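Local coordinates for periplasmic binding protein (PDB 4MO9), which probably serves as the periplasmic solute-binding component of an uptake system, perhaps for an iron-siderophore complex, at residues Ala38-Ala48 and Lys65-Leu74. Numbering follows the deposited sequence.
Sequences AERVVLQWSGA and KVIAGMDTSL. With TMO (trimethylamine oxide), chain B.
Val41 pairs in parallel with Ile67, and Val41 N bonds Val66 O just before it at 2.8 Å. Val41 O accepts both Ala68 N-H and Gly69 N-H, and the register slips by one residue here, a beta bulge. Leu43 N continues the pairing to Gly69 O at 2.9 Å, with a nearly straight N-H (178°).

The Asp71 carboxylate grips Ser46 with both oxygens, each met on its syn side. OD2 takes the backbone amide Ser46 N at 2.8 Å, and OD1 takes the hydroxyl Ser46 OG at 2.6 Å. With OG beside its own backbone N (chi1 -66°), the hydroxyl and amide of Ser46 can both face the one carboxylate. A water links Asp71 OD2 to Trp45 N. Replacing Asp71 by an alanine removes both acceptors, which would probably leave the amide and hydroxyl of Ser46 without their mates and the type II turn from Trp45 to Ala48 less firmly held. Ser73 OG donates to Ser46 O at 2.7 Å and is also hydrogen-bonded to Arg78, which completes the trimethylamine oxide pocket.

Among apolar groups, Leu43 CD1 meets the selenomethionine methyl Met70 CE at 3.7 Å. It also touches Ile67, whose side chain crosses that of Leu43 at about a right angle. Leu74 CG packs on Ser46 CB at 3.8 Å.

Trimethylamine oxide has its oxygen OAE over the Trp45 ring face and its methyl CAB near Ala48 CB. The strands form a beta-alpha-beta unit through helix 52-59. Strand 67-69 edges a four-stranded parallel sheet, with strand 41-42 next to it. The segments after them bring Trp45, Ala48 and Ser73 to the ligand pocket, as is common in periplasmic binding proteins.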
loop_
_atom_site.group_PDB
_atom_site.type_symbol
_atom_site.label_atom_id
_atom_site.label_comp_id
_atom_site.label_asym_id
_atom_site.label_seq_id
_atom_site.Cartn_x
_atom_site.Cartn_y
_atom_site.Cartn_z
ATOM N N ALA A 38 15.692 17.633 -7.102
ATOM C CA ALA A 38 15.270 16.819 -8.240
ATOM C C ALA A 38 14.068 17.449 -8.944
ATOM O O ALA A 38 13.127 17.906 -8.291
ATOM C CB ALA A 38 14.909 15.433 -7.761
ATOM N N GLU A 39 14.081 17.473 -10.272
ATOM C CA GLU A 39 12.907 17.966 -10.989
ATOM C C GLU A 39 12.661 17.166 -12.266
ATOM O O GLU A 39 11.804 17.524 -13.085
ATOM C CB GLU A 39 13.016 19.472 -11.263
ATOM C CG GLU A 39 14.119 19.868 -12.214
ATOM C CD GLU A 39 14.327 21.382 -12.286
ATOM O OE1 GLU A 39 15.500 21.810 -12.282
ATOM O OE2 GLU A 39 13.329 22.140 -12.355
ATOM N N ARG A 40 13.414 16.076 -12.420
ATOM C CA ARG A 40 13.212 15.143 -13.526
ATOM C C ARG A 40 13.272 13.697 -13.032
ATOM O O ARG A 40 14.178 12.925 -13.390
ATOM C CB ARG A 40 14.219 15.406 -14.650
ATOM C CG ARG A 40 14.028 16.770 -15.288
ATOM C CD ARG A 40 14.974 16.998 -16.453
ATOM N NE ARG A 40 14.603 16.187 -17.609
ATOM C CZ ARG A 40 13.577 16.456 -18.413
ATOM N NH1 ARG A 40 12.803 17.512 -18.180
ATOM N NH2 ARG A 40 13.316 15.663 -19.445
ATOM N N VAL A 41 12.290 13.336 -12.206
ATOM C CA VAL A 41 12.236 12.017 -11.591
ATOM C C VAL A 41 11.685 10.976 -12.582
ATOM O O VAL A 41 10.778 11.289 -13.359
ATOM C CB VAL A 41 11.340 12.066 -10.327
ATOM C CG1 VAL A 41 11.220 10.688 -9.669
ATOM C CG2 VAL A 41 11.871 13.105 -9.320
ATOM N N VAL A 42 12.240 9.761 -12.571
ATOM C CA VAL A 42 11.624 8.616 -13.260
ATOM C C VAL A 42 10.930 7.742 -12.215
ATOM O O VAL A 42 11.571 7.239 -11.285
ATOM C CB VAL A 42 12.657 7.763 -14.038
ATOM C CG1 VAL A 42 12.012 6.485 -14.567
ATOM C CG2 VAL A 42 13.266 8.561 -15.187
ATOM N N LEU A 43 9.618 7.580 -12.353
ATOM C CA LEU A 43 8.832 6.797 -11.397
ATOM C C LEU A 43 8.914 5.299 -11.650
ATOM O O LEU A 43 8.967 4.852 -12.801
ATOM C CB LEU A 43 7.360 7.204 -11.478
ATOM C CG LEU A 43 7.059 8.678 -11.223
ATOM C CD1 LEU A 43 5.573 8.968 -11.495
ATOM C CD2 LEU A 43 7.436 9.041 -9.791
ATOM N N GLN A 44 8.895 4.524 -10.566
ATOM C CA GLN A 44 8.693 3.083 -10.624
ATOM C C GLN A 44 7.697 2.693 -9.535
ATOM O O GLN A 44 7.621 3.366 -8.489
ATOM C CB GLN A 44 10.006 2.332 -10.395
ATOM C CG GLN A 44 11.006 2.468 -11.514
ATOM C CD GLN A 44 10.588 1.715 -12.767
ATOM O OE1 GLN A 44 10.203 2.324 -13.770
ATOM N NE2 GLN A 44 10.689 0.399 -12.729
ATOM N N TRP A 45 6.958 1.613 -9.787
ATOM C CA TRP A 45 5.963 1.056 -8.849
ATOM C C TRP A 45 4.974 2.088 -8.282
ATOM O O TRP A 45 4.684 2.083 -7.082
ATOM C CB TRP A 45 6.665 0.316 -7.695
ATOM C CG TRP A 45 7.215 -1.016 -8.095
ATOM C CD1 TRP A 45 7.388 -1.489 -9.377
ATOM C CD2 TRP A 45 7.660 -2.065 -7.217
ATOM N NE1 TRP A 45 7.909 -2.773 -9.338
ATOM C CE2 TRP A 45 8.086 -3.142 -8.028
ATOM C CE3 TRP A 45 7.734 -2.197 -5.825
ATOM C CZ2 TRP A 45 8.576 -4.343 -7.485
ATOM C CZ3 TRP A 45 8.223 -3.390 -5.288
ATOM C CH2 TRP A 45 8.636 -4.446 -6.121
ATOM N N SER A 46 4.442 2.956 -9.139
ATOM C CA SER A 46 3.483 3.962 -8.689
ATOM C C SER A 46 2.233 3.323 -8.077
ATOM O O SER A 46 1.630 2.412 -8.661
ATOM C CB SER A 46 3.122 4.925 -9.822
ATOM O OG SER A 46 4.267 5.689 -10.167
ATOM N N GLY A 47 1.868 3.786 -6.884
ATOM C CA GLY A 47 0.720 3.238 -6.191
ATOM C C GLY A 47 1.027 1.911 -5.528
ATOM O O GLY A 47 0.117 1.259 -4.990
ATOM N N ALA A 48 2.293 1.497 -5.568
ATOM C CA ALA A 48 2.685 0.205 -5.012
ATOM C C ALA A 48 3.993 0.280 -4.221
ATOM O O ALA A 48 4.829 -0.634 -4.290
ATOM C CB ALA A 48 2.796 -0.833 -6.126
ATOM N N LYS A 65 5.433 18.845 -12.498
ATOM C CA LYS A 65 6.621 19.650 -12.801
ATOM C C LYS A 65 7.957 19.013 -12.394
ATOM O O LYS A 65 9.024 19.544 -12.727
ATOM C CB LYS A 65 6.503 21.026 -12.149
ATOM C CG LYS A 65 5.276 21.821 -12.554
ATOM C CD LYS A 65 5.381 23.252 -12.024
ATOM C CE LYS A 65 4.172 24.091 -12.411
ATOM N NZ LYS A 65 2.938 23.650 -11.685
ATOM N N VAL A 66 7.912 17.892 -11.677
ATOM C CA VAL A 66 9.145 17.229 -11.242
ATOM C C VAL A 66 9.294 15.809 -11.796
ATOM O O VAL A 66 10.266 15.111 -11.478
ATOM C CB VAL A 66 9.249 17.155 -9.694
ATOM C CG1 VAL A 66 9.118 18.547 -9.081
ATOM C CG2 VAL A 66 8.196 16.215 -9.133
ATOM N N ILE A 67 8.333 15.367 -12.601
ATOM C CA ILE A 67 8.361 13.996 -13.118
ATOM C C ILE A 67 8.757 13.977 -14.595
ATOM O O ILE A 67 8.070 14.571 -15.427
ATOM C CB ILE A 67 6.990 13.305 -12.965
ATOM C CG1 ILE A 67 6.590 13.211 -11.486
ATOM C CG2 ILE A 67 7.017 11.911 -13.603
ATOM C CD1 ILE A 67 5.126 12.851 -11.272
ATOM N N ALA A 68 9.860 13.301 -14.919
ATOM C CA ALA A 68 10.325 13.199 -16.304
ATOM C C ALA A 68 9.826 11.918 -16.994
ATOM O O ALA A 68 9.678 11.880 -18.228
ATOM C CB ALA A 68 11.832 13.248 -16.348
ATOM N N GLY A 69 9.590 10.873 -16.198
ATOM C CA GLY A 69 9.158 9.593 -16.732
ATOM C C GLY A 69 8.111 8.938 -15.861
ATOM O O GLY A 69 8.312 8.763 -14.647
HETATM N N MSE A 70 6.997 8.561 -16.487
HETATM C CA MSE A 70 5.858 7.972 -15.798
HETATM C C MSE A 70 5.810 6.470 -16.086
HETATM O O MSE A 70 5.849 6.060 -17.250
HETATM C CB MSE A 70 4.578 8.659 -16.292
HETATM C CG MSE A 70 3.271 7.939 -15.978
HETATM SE SE MSE A 70 2.863 7.890 -14.061
HETATM C CE MSE A 70 2.778 9.780 -13.763
ATOM N N ASP A 71 5.758 5.647 -15.042
ATOM C CA ASP A 71 5.632 4.202 -15.238
ATOM C C ASP A 71 4.170 3.867 -15.529
ATOM O O ASP A 71 3.309 4.756 -15.492
ATOM C CB ASP A 71 6.110 3.427 -14.008
ATOM C CG ASP A 71 5.318 3.771 -12.762
ATOM O OD1 ASP A 71 4.881 4.935 -12.632
ATOM O OD2 ASP A 71 5.122 2.878 -11.905
ATOM N N THR A 72 3.885 2.597 -15.813
ATOM C CA THR A 72 2.529 2.188 -16.196
ATOM C C THR A 72 1.823 1.381 -15.116
ATOM O O THR A 72 0.766 0.788 -15.362
ATOM C CB THR A 72 2.531 1.343 -17.479
ATOM O OG1 THR A 72 3.198 0.105 -17.230
ATOM C CG2 THR A 72 3.251 2.069 -18.587
ATOM N N SER A 73 2.417 1.355 -13.925
ATOM C CA SER A 73 1.860 0.621 -12.792
ATOM C C SER A 73 0.401 1.002 -12.484
ATOM O O SER A 73 -0.468 0.123 -12.365
ATOM C CB SER A 73 2.766 0.814 -11.568
ATOM O OG SER A 73 2.149 0.352 -10.384
ATOM N N LEU A 74 0.122 2.301 -12.379
ATOM C CA LEU A 74 -1.243 2.757 -12.112
ATOM C C LEU A 74 -2.169 2.373 -13.259
ATOM O O LEU A 74 -3.221 1.745 -13.040
ATOM C CB LEU A 74 -1.296 4.273 -11.872
ATOM C CG LEU A 74 -0.568 4.842 -10.646
ATOM C CD1 LEU A 74 -0.630 6.365 -10.640
ATOM C CD2 LEU A 74 -1.154 4.294 -9.355
HETATM C CAA TMO B . 2.355 -4.798 -8.610
HETATM N NAC TMO B . 3.710 -4.293 -8.874
HETATM C CAD TMO B . 4.193 -4.820 -10.158
HETATM C CAB TMO B . 3.673 -2.831 -8.976
HETATM O OAE TMO B . 4.472 -4.647 -7.939
HETATM O O HOH W 1 10.096 16.982 -15.428
HETATM O O HOH W 2 6.395 0.432 -12.268
#